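BPT4 GENE 59 helicase assembly protein (PDB 1C1K) loads the replicative helicase onto fork DNA covered by the ssDNA-binding protein, coordinating leading- and lagging-strand synthesis during phage T4 replication, recombination and repair. Local coordinates at residues A[159-164]-A[169-174]; A[24-29]-A[77-82]; A[121-126]-A[133-138]. All blocks are in the same frame, centred on the assembly; numbering follows the deposited sequence.

Contact 1 (A[159-164]-A[169-174]); sequences ETFILL and NIIDKH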
loop_
_atom_site.group_PDB
_atom_site.type_symbol
_atom_site.label_atom_id
_atom_site.label_comp_id
_atom_site.label_asym_id
_atom_site.label_seq_id
_atom_site.Cartn_x
_atom_site.Cartn_y
_atom_site.Cartn_z
ATOM N N GLU A 159 -1.761 4.783 -1.811
ATOM C CA GLU A 159 -2.161 4.679 -3.209
ATOM C C GLU A 159 -1.827 5.973 -3.952
ATOM O O GLU A 159 -1.379 5.937 -5.098
ATOM C CB GLU A 159 -3.660 4.360 -3.323
ATOM C CG GLU A 159 -4.038 2.959 -2.829
ATOM C CD GLU A 159 -4.218 2.900 -1.325
ATOM O OE1 GLU A 159 -4.248 3.971 -0.683
ATOM O OE2 GLU A 159 -4.331 1.786 -0.776
ATOM N N THR A 160 -2.042 7.113 -3.297
ATOM C CA THR A 160 -1.735 8.397 -3.912
ATOM C C THR A 160 -0.229 8.504 -4.127
ATOM O O THR A 160 0.221 8.901 -5.199
ATOM C CB THR A 160 -2.207 9.572 -3.033
ATOM O OG1 THR A 160 -3.623 9.723 -3.176
ATOM C CG2 THR A 160 -1.518 10.874 -3.452
ATOM N N PHE A 161 0.546 8.136 -3.115
ATOM C CA PHE A 161 2.001 8.192 -3.223
ATOM C C PHE A 161 2.471 7.337 -4.402
ATOM O O PHE A 161 3.304 7.765 -5.210
ATOM C CB PHE A 161 2.649 7.688 -1.929
ATOM C CG PHE A 161 4.079 8.133 -1.749
ATOM C CD1 PHE A 161 5.123 7.439 -2.362
ATOM C CD2 PHE A 161 4.383 9.249 -0.965
ATOM C CE1 PHE A 161 6.450 7.848 -2.196
ATOM C CE2 PHE A 161 5.708 9.667 -0.792
ATOM C CZ PHE A 161 6.742 8.963 -1.411
ATOM N N ILE A 162 1.926 6.130 -4.519
ATOM C CA ILE A 162 2.331 5.246 -5.599
ATOM C C ILE A 162 1.811 5.734 -6.947
ATOM O O ILE A 162 2.458 5.543 -7.974
ATOM C CB ILE A 162 1.894 3.792 -5.310
ATOM C CG1 ILE A 162 2.666 3.272 -4.092
ATOM C CG2 ILE A 162 2.190 2.894 -6.509
ATOM C CD1 ILE A 162 2.074 2.028 -3.458
ATOM N N LEU A 163 0.655 6.381 -6.956
ATOM C CA LEU A 163 0.124 6.911 -8.208
ATOM C C LEU A 163 1.045 8.043 -8.691
ATOM O O LEU A 163 1.385 8.118 -9.871
ATOM C CB LEU A 163 -1.307 7.428 -8.003
ATOM C CG LEU A 163 -2.412 6.365 -8.127
ATOM C CD1 LEU A 163 -3.693 6.887 -7.494
ATOM C CD2 LEU A 163 -2.638 6.012 -9.589
ATOM N N LEU A 164 1.452 8.918 -7.776
ATOM C CA LEU A 164 2.346 10.013 -8.135
ATOM C C LEU A 164 3.667 9.419 -8.637
ATOM O O LEU A 164 4.229 9.868 -9.634
ATOM C CB LEU A 164 2.608 10.907 -6.918
ATOM C CG LEU A 164 1.436 11.755 -6.407
ATOM C CD1 LEU A 164 1.740 12.256 -5.006
ATOM C CD2 LEU A 164 1.195 12.923 -7.349
ATOM N N ASN A 169 8.533 9.091 -10.576
ATOM C CA ASN A 169 9.690 8.297 -10.151
ATOM C C ASN A 169 10.253 8.692 -8.778
ATOM O O ASN A 169 11.468 8.745 -8.587
ATOM C CB ASN A 169 10.795 8.414 -11.218
ATOM C CG ASN A 169 11.929 7.419 -11.008
ATOM O OD1 ASN A 169 13.097 7.720 -11.288
ATOM N ND2 ASN A 169 11.594 6.232 -10.519
ATOM N N ILE A 170 9.369 8.942 -7.820
ATOM C CA ILE A 170 9.762 9.352 -6.473
ATOM C C ILE A 170 10.477 8.302 -5.627
ATOM O O ILE A 170 11.508 8.578 -5.009
ATOM C CB ILE A 170 8.528 9.819 -5.661
ATOM C CG1 ILE A 170 7.876 11.031 -6.329
ATOM C CG2 ILE A 170 8.937 10.153 -4.242
ATOM C CD1 ILE A 170 6.410 11.225 -5.927
ATOM N N ILE A 171 9.912 7.100 -5.580
ATOM C CA ILE A 171 10.466 6.027 -4.766
ATOM C C ILE A 171 11.898 5.661 -5.117
ATOM O O ILE A 171 12.779 5.693 -4.257
ATOM C CB ILE A 171 9.584 4.752 -4.848
ATOM C CG1 ILE A 171 8.187 5.045 -4.288
ATOM C CG2 ILE A 171 10.230 3.614 -4.060
ATOM C CD1 ILE A 171 7.115 4.021 -4.701
ATOM N N ASP A 172 12.131 5.321 -6.377
ATOM C CA ASP A 172 13.465 4.925 -6.811
ATOM C C ASP A 172 14.501 6.022 -6.601
ATOM O O ASP A 172 15.615 5.741 -6.179
ATOM C CB ASP A 172 13.433 4.477 -8.272
ATOM C CG ASP A 172 12.641 3.190 -8.470
ATOM O OD1 ASP A 172 12.429 2.799 -9.633
ATOM O OD2 ASP A 172 12.230 2.572 -7.462
ATOM N N LYS A 173 14.132 7.270 -6.875
ATOM C CA LYS A 173 15.058 8.386 -6.680
ATOM C C LYS A 173 15.395 8.566 -5.200
ATOM O O LYS A 173 16.530 8.871 -4.846
ATOM C CB LYS A 173 14.459 9.675 -7.236
ATOM C CG LYS A 173 14.349 9.681 -8.747
ATOM C CD LYS A 173 14.668 11.048 -9.310
ATOM C CE LYS A 173 13.402 11.800 -9.669
ATOM N NZ LYS A 173 13.578 13.268 -9.475
ATOM N N HIS A 174 14.407 8.382 -4.330
ATOM C CA HIS A 174 14.645 8.506 -2.900
ATOM C C HIS A 174 15.583 7.375 -2.463
ATOM O O HIS A 174 16.545 7.594 -1.725
ATOM C CB HIS A 174 13.319 8.411 -2.131
ATOM C CG HIS A 174 12.604 9.721 -1.970
ATOM N ND1 HIS A 174 12.305 10.545 -3.034
ATOM C CD2 HIS A 174 12.102 10.332 -0.870
ATOM C CE1 HIS A 174 11.648 11.607 -2.598
ATOM N NE2 HIS A 174 11.512 11.501 -1.288
#
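Phe161 and Leu164 of 159-164 meet Ile170 and Ile171 at the start of the next helix, and the apolar side of the contact is closely packed. The Phe161 ring touches both isoleucines with its outer end: CZ lies 3.8 Å from Ile170 CG2, which approaches obliquely, while CE1 lies 3.9 Å from Ile171 CG1, which comes in at the ring edge, near its plane. With CG anti to the backbone N (chi1 -160°), the ring reaches across to the second helix although its CB does not point there. One turn after Phe161, Leu164 CB lies 3.9 Å from Ile170 CD1. Away from this packing, Asp172 and Lys173 are partly exposed and form salt bridges with Arg194 and Glu137. Asn169, with positive phi, ends one helix and stands at the N-cap of the next; the two consecutive helices meet nearly at right angles, their short axes at 83°, in the C-terminal part of the all-helical fold. Helix 146-152 closes over Phe161, Leu164 and Ile170 through Ile147, helix 109-126 packs on Leu164, helix 181-196 lies against Phe161 and Ile171, and Ile162 packs on Leu197 and Ile199 of strand 197-199.

Contact 2 (A[24-29]-A[77-82]); sequences LMIKQH and SNLVAN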
loop_
_atom_site.group_PDB
_atom_site.type_symbol
_atom_site.label_atom_id
_atom_site.label_comp_id
_atom_site.label_asym_id
_atom_site.label_seq_id
_atom_site.Cartn_x
_atom_site.Cartn_y
_atom_site.Cartn_z
ATOM N N LEU A 24 0.456 -15.382 5.214
ATOM C CA LEU A 24 1.911 -15.446 5.326
ATOM C C LEU A 24 2.620 -14.981 4.064
ATOM O O LEU A 24 3.620 -14.269 4.138
ATOM C CB LEU A 24 2.369 -16.869 5.680
ATOM C CG LEU A 24 3.770 -16.948 6.303
ATOM C CD1 LEU A 24 3.798 -16.194 7.621
ATOM C CD2 LEU A 24 4.155 -18.403 6.537
ATOM N N MET A 25 2.118 -15.384 2.904
ATOM C CA MET A 25 2.742 -14.973 1.657
ATOM C C MET A 25 2.608 -13.465 1.459
ATOM O O MET A 25 3.549 -12.822 1.017
ATOM C CB MET A 25 2.141 -15.737 0.475
ATOM C CG MET A 25 0.770 -15.280 0.012
ATOM S SD MET A 25 0.304 -16.101 -1.539
ATOM C CE MET A 25 1.883 -16.275 -2.308
ATOM N N ILE A 26 1.454 -12.897 1.798
ATOM C CA ILE A 26 1.266 -11.458 1.640
ATOM C C ILE A 26 2.095 -10.705 2.679
ATOM O O ILE A 26 2.647 -9.643 2.395
ATOM C CB ILE A 26 -0.237 -11.075 1.750
ATOM C CG1 ILE A 26 -0.991 -11.673 0.558
ATOM C CG2 ILE A 26 -0.406 -9.536 1.769
ATOM C CD1 ILE A 26 -2.512 -11.607 0.666
ATOM N N LYS A 27 2.202 -11.270 3.877
ATOM C CA LYS A 27 2.985 -10.647 4.937
ATOM C C LYS A 27 4.449 -10.564 4.513
ATOM O O LYS A 27 5.092 -9.524 4.650
ATOM C CB LYS A 27 2.876 -11.459 6.228
ATOM C CG LYS A 27 3.611 -10.848 7.415
ATOM C CD LYS A 27 3.730 -11.854 8.550
ATOM C CE LYS A 27 4.291 -11.210 9.802
ATOM N NZ LYS A 27 4.945 -12.229 10.663
ATOM N N GLN A 28 4.971 -11.663 3.984
ATOM C CA GLN A 28 6.362 -11.692 3.556
ATOM C C GLN A 28 6.575 -10.771 2.359
ATOM O O GLN A 28 7.613 -10.126 2.233
ATOM C CB GLN A 28 6.766 -13.130 3.234
ATOM C CG GLN A 28 6.851 -13.994 4.485
ATOM C CD GLN A 28 6.998 -15.468 4.183
ATOM O OE1 GLN A 28 6.794 -16.318 5.059
ATOM N NE2 GLN A 28 7.353 -15.786 2.943
ATOM N N HIS A 29 5.578 -10.697 1.487
ATOM C CA HIS A 29 5.664 -9.837 0.321
ATOM C C HIS A 29 5.779 -8.380 0.778
ATOM O O HIS A 29 6.625 -7.630 0.290
ATOM C CB HIS A 29 4.416 -10.004 -0.551
ATOM C CG HIS A 29 4.372 -9.069 -1.717
ATOM N ND1 HIS A 29 4.759 -9.446 -2.984
ATOM C CD2 HIS A 29 4.000 -7.768 -1.806
ATOM C CE1 HIS A 29 4.627 -8.417 -3.804
ATOM N NE2 HIS A 29 4.170 -7.388 -3.114
ATOM N N SER A 77 -5.006 -4.822 2.626
ATOM C CA SER A 77 -5.372 -3.554 3.255
ATOM C C SER A 77 -4.716 -3.394 4.619
ATOM O O SER A 77 -4.150 -2.340 4.920
ATOM C CB SER A 77 -6.894 -3.436 3.391
ATOM O OG SER A 77 -7.407 -4.373 4.319
ATOM N N ASN A 78 -4.772 -4.439 5.441
ATOM C CA ASN A 78 -4.178 -4.388 6.774
ATOM C C ASN A 78 -2.659 -4.292 6.770
ATOM O O ASN A 78 -2.079 -3.456 7.463
ATOM C CB ASN A 78 -4.583 -5.617 7.589
ATOM C CG ASN A 78 -5.910 -5.436 8.286
ATOM O OD1 ASN A 78 -5.976 -4.893 9.392
ATOM N ND2 ASN A 78 -6.982 -5.886 7.643
ATOM N N LEU A 79 -2.003 -5.148 5.995
ATOM C CA LEU A 79 -0.547 -5.142 5.967
ATOM C C LEU A 79 0.056 -3.902 5.323
ATOM O O LEU A 79 1.227 -3.589 5.546
ATOM C CB LEU A 79 -0.037 -6.409 5.279
ATOM C CG LEU A 79 -0.230 -7.652 6.152
ATOM C CD1 LEU A 79 -0.124 -8.901 5.301
ATOM C CD2 LEU A 79 0.819 -7.667 7.260
ATOM N N VAL A 80 -0.732 -3.189 4.528
ATOM C CA VAL A 80 -0.223 -1.979 3.893
ATOM C C VAL A 80 -0.466 -0.743 4.751
ATOM O O VAL A 80 0.479 -0.036 5.123
ATOM C CB VAL A 80 -0.879 -1.717 2.516
ATOM C CG1 VAL A 80 -0.542 -0.302 2.045
ATOM C CG2 VAL A 80 -0.401 -2.728 1.505
ATOM N N ALA A 81 -1.734 -0.502 5.078
ATOM C CA ALA A 81 -2.137 0.679 5.838
ATOM C C ALA A 81 -2.389 0.537 7.334
ATOM O O ALA A 81 -2.496 1.545 8.028
ATOM C CB ALA A 81 -3.358 1.299 5.179
ATOM N N ASN A 82 -2.503 -0.687 7.840
ATOM C CA ASN A 82 -2.730 -0.868 9.273
ATOM C C ASN A 82 -1.392 -1.082 9.977
ATOM O O ASN A 82 -0.843 -2.185 9.974
ATOM C CB ASN A 82 -3.664 -2.059 9.532
ATOM C CG ASN A 82 -4.109 -2.139 10.985
ATOM O OD1 ASN A 82 -3.609 -1.407 11.840
ATOM N ND2 ASN A 82 -5.048 -3.029 11.270
#
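This small, buried, purely apolar contact packs two helices of the N-terminal part of the protein: between the two segments, Leu79 alone, near the end of helix 68-81, reaches the 24-29 part of helix 16-30. Its CD1 methyl does the touching. That methyl lies 3.6 Å from Ile26 CG2 and equally close to the backbone, 3.6 Å from Lys27 CA, so it rests on the surface of the helix beside the root of the lysine. In Ile26, chi1 of -66° places CG1 beside the backbone N and CG2 anti to it, and CG2 is the branch that meets Leu79, at a slant. Lys27 gives its CA and CB; beyond CG its chain is extended and carries the ammonium group away from Leu79. The contact is thus helix-on-helix packing in the alpha-helical two-domain fold, between segments separated by 47 residues of chain. At the end of helix 68-81, Asn82 ND2 donates to Asn78 OD1 at 2.8 Å, nearly straight at 170° and in the carbonyl plane, while Asn82 OD1 caps the N of Asp84 at the start of helix 83-86. Trp41 packs on Ile26, and Met30 of helix 16-30 also touches Leu79.

Contact 3 (A[121-126]-A[133-138]); sequences YYFSKK and KEIFEY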
loop_
_atom_site.group_PDB
_atom_site.type_symbol
_atom_site.label_atom_id
_atom_site.label_comp_id
_atom_site.label_asym_id
_atom_site.label_seq_id
_atom_site.Cartn_x
_atom_site.Cartn_y
_atom_site.Cartn_z
ATOM N N TYR A 121 -1.054 20.536 -3.309
ATOM C CA TYR A 121 -0.868 21.833 -3.948
ATOM C C TYR A 121 -0.997 22.992 -2.957
ATOM O O TYR A 121 -0.123 23.851 -2.884
ATOM C CB TYR A 121 -1.874 22.014 -5.086
ATOM C CG TYR A 121 -1.801 23.377 -5.742
ATOM C CD1 TYR A 121 -0.922 23.621 -6.800
ATOM C CD2 TYR A 121 -2.602 24.430 -5.295
ATOM C CE1 TYR A 121 -0.843 24.885 -7.396
ATOM C CE2 TYR A 121 -2.531 25.694 -5.882
ATOM C CZ TYR A 121 -1.653 25.915 -6.929
ATOM O OH TYR A 121 -1.597 27.167 -7.515
ATOM N N TYR A 122 -2.077 23.016 -2.188
ATOM C CA TYR A 122 -2.268 24.095 -1.230
ATOM C C TYR A 122 -1.200 24.072 -0.142
ATOM O O TYR A 122 -0.805 25.122 0.368
ATOM C CB TYR A 122 -3.681 24.022 -0.639
ATOM C CG TYR A 122 -4.740 24.324 -1.679
ATOM C CD1 TYR A 122 -5.755 23.415 -1.957
ATOM C CD2 TYR A 122 -4.684 25.497 -2.432
ATOM C CE1 TYR A 122 -6.686 23.660 -2.963
ATOM C CE2 TYR A 122 -5.608 25.754 -3.441
ATOM C CZ TYR A 122 -6.605 24.829 -3.702
ATOM O OH TYR A 122 -7.511 25.071 -4.710
ATOM N N PHE A 123 -0.713 22.885 0.196
ATOM C CA PHE A 123 0.337 22.770 1.206
ATOM C C PHE A 123 1.619 23.386 0.639
ATOM O O PHE A 123 2.390 24.032 1.357
ATOM C CB PHE A 123 0.596 21.299 1.551
ATOM C CG PHE A 123 1.825 21.084 2.391
ATOM C CD1 PHE A 123 1.777 21.231 3.776
ATOM C CD2 PHE A 123 3.039 20.739 1.800
ATOM C CE1 PHE A 123 2.915 21.037 4.552
ATOM C CE2 PHE A 123 4.180 20.543 2.571
ATOM C CZ PHE A 123 4.118 20.693 3.948
ATOM N N SER A 124 1.839 23.180 -0.656
ATOM C CA SER A 124 3.027 23.701 -1.311
ATOM C C SER A 124 3.058 25.226 -1.229
ATOM O O SER A 124 4.131 25.830 -1.167
ATOM C CB SER A 124 3.076 23.224 -2.763
ATOM O OG SER A 124 2.341 24.065 -3.626
ATOM N N LYS A 125 1.882 25.845 -1.214
ATOM C CA LYS A 125 1.796 27.301 -1.115
ATOM C C LYS A 125 2.060 27.738 0.322
ATOM O O LYS A 125 2.692 28.765 0.571
ATOM C CB LYS A 125 0.411 27.783 -1.563
ATOM C CG LYS A 125 0.112 27.524 -3.031
ATOM C CD LYS A 125 1.216 28.059 -3.924
ATOM C CE LYS A 125 0.833 27.998 -5.390
ATOM N NZ LYS A 125 1.628 28.959 -6.217
ATOM N N LYS A 126 1.583 26.944 1.272
ATOM C CA LYS A 126 1.773 27.254 2.681
ATOM C C LYS A 126 3.253 27.244 3.056
ATOM O O LYS A 126 3.706 28.076 3.847
ATOM C CB LYS A 126 1.010 26.252 3.549
ATOM C CG LYS A 126 1.059 26.562 5.040
ATOM C CD LYS A 126 0.009 25.775 5.808
ATOM C CE LYS A 126 -1.179 26.650 6.172
ATOM N NZ LYS A 126 -1.641 26.421 7.573
ATOM N N LYS A 133 7.792 21.320 -8.060
ATOM C CA LYS A 133 8.693 20.172 -8.051
ATOM C C LYS A 133 9.443 19.985 -6.725
ATOM O O LYS A 133 9.840 18.870 -6.382
ATOM C CB LYS A 133 9.695 20.286 -9.206
ATOM C CG LYS A 133 10.942 21.101 -8.885
ATOM C CD LYS A 133 11.942 21.061 -10.045
ATOM C CE LYS A 133 13.085 22.044 -9.827
ATOM N NZ LYS A 133 14.197 21.848 -10.803
ATOM N N GLU A 134 9.638 21.069 -5.980
ATOM C CA GLU A 134 10.346 21.007 -4.704
ATOM C C GLU A 134 9.646 20.115 -3.671
ATOM O O GLU A 134 10.266 19.635 -2.717
ATOM C CB GLU A 134 10.519 22.422 -4.139
ATOM C CG GLU A 134 11.601 23.212 -4.861
ATOM C CD GLU A 134 11.575 24.700 -4.567
ATOM O OE1 GLU A 134 12.230 25.451 -5.322
ATOM O OE2 GLU A 134 10.916 25.127 -3.593
ATOM N N ILE A 135 8.351 19.896 -3.866
ATOM C CA ILE A 135 7.569 19.063 -2.959
ATOM C C ILE A 135 7.969 17.593 -3.087
ATOM O O ILE A 135 8.034 16.863 -2.096
ATOM C CB ILE A 135 6.054 19.167 -3.288
ATOM C CG1 ILE A 135 5.520 20.555 -2.902
ATOM C CG2 ILE A 135 5.285 18.049 -2.577
ATOM C CD1 ILE A 135 5.492 20.813 -1.419
ATOM N N PHE A 136 8.264 17.180 -4.315
ATOM C CA PHE A 136 8.583 15.793 -4.608
ATOM C C PHE A 136 10.044 15.376 -4.597
ATOM O O PHE A 136 10.338 14.186 -4.577
ATOM C CB PHE A 136 7.948 15.431 -5.950
ATOM C CG PHE A 136 6.519 15.860 -6.062
ATOM C CD1 PHE A 136 6.191 17.114 -6.565
ATOM C CD2 PHE A 136 5.494 15.025 -5.619
ATOM C CE1 PHE A 136 4.865 17.534 -6.623
ATOM C CE2 PHE A 136 4.168 15.437 -5.674
ATOM C CZ PHE A 136 3.853 16.693 -6.176
ATOM N N GLU A 137 10.956 16.343 -4.592
ATOM C CA GLU A 137 12.376 16.025 -4.605
ATOM C C GLU A 137 12.973 15.722 -3.235
ATOM O O GLU A 137 12.676 16.380 -2.246
ATOM C CB GLU A 137 13.160 17.170 -5.249
ATOM C CG GLU A 137 12.870 17.373 -6.724
ATOM C CD GLU A 137 13.473 16.286 -7.596
ATOM O OE1 GLU A 137 12.871 15.964 -8.646
ATOM O OE2 GLU A 137 14.547 15.753 -7.238
ATOM N N TYR A 138 13.830 14.709 -3.190
ATOM C CA TYR A 138 14.502 14.329 -1.955
ATOM C C TYR A 138 15.403 15.499 -1.522
ATOM O O TYR A 138 16.045 16.140 -2.358
ATOM C CB TYR A 138 15.337 13.069 -2.207
ATOM C CG TYR A 138 16.285 12.706 -1.095
ATOM C CD1 TYR A 138 15.830 12.038 0.044
ATOM C CD2 TYR A 138 17.645 13.009 -1.185
ATOM C CE1 TYR A 138 16.707 11.677 1.067
ATOM C CE2 TYR A 138 18.533 12.654 -0.169
ATOM C CZ TYR A 138 18.058 11.988 0.953
ATOM O OH TYR A 138 18.932 11.616 1.950
#
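Ile135 meets Ser124 and Phe123 with a branch set by two torsions: CG1 stands beside the backbone N and anti to the carbonyl carbon (chi1 -70°), and chi2 of -68° bends the chain so that both CG1 and CD1 face helix 109-126. Ser124 has its OG between the backbone N and the carbonyl carbon (chi1 86°), which brings the hydroxyl back to its own helix and leaves CB to meet the isoleucine. Ile135 CG1 lies 3.6 Å from Ser124 CB, and the terminal methyl CD1 sits 3.7 Å from the same carbon. The methyl also reaches Phe123, where it stands at the ring edge, near the plane, 4.0 Å from CD2.

The hydroxyl of this buried serine is satisfied within the helix. Ser124 OG donates to Tyr121 O at 2.6 Å, in the carbonyl plane and on a lone pair. That carbonyl oxygen also accepts from Lys125 N, so two donors grip it in the last turns of the helix. On the other branch of Ile135, CG2 lies over the centre of the Phe136 ring, 3.9 Å above its plane, a CH-pi-like arrangement that packs the two neighbouring side chains on each other. The chain after helix 109-126 folds back against it, and between the two segments Ile135 supplies the contact from the returning chain. Phe132 and Val129 of the intervening chain pack on Ser124 and Ile135 respectively. Further out, helix 146-152 touches Phe123 through Leu150 and bonds to the Ile135 backbone through Ile147, Phe136 leans on helices 170-177 and 201-216, and Tyr121 packs on the latter through Cys215.

How the contacts relate
Along the chain the order is contact 2, contact 3, contact 1, each closing before the next opens. Contact 2 lies in the N-terminal part of the protein, contacts 1 and 3 in the C-terminal part. Contacts 1 and 3 have centres 14 Å apart and touch directly, through the Lys173 salt bridge and through His174 CE1, 3.5 Å from Phe136 O. Helix 146-152 borders both, so they form one continuous packed region. Contact 2 lies about 19 Å from contact 1 and 30 Å from contact 3, centre to centre, touching neither; helix 181-196 packs on Phe161 and Ile171 of contact 1 and on His29 and Val80 in the segments of contact 2, joining the two parts of this DNA-binding helicase loader.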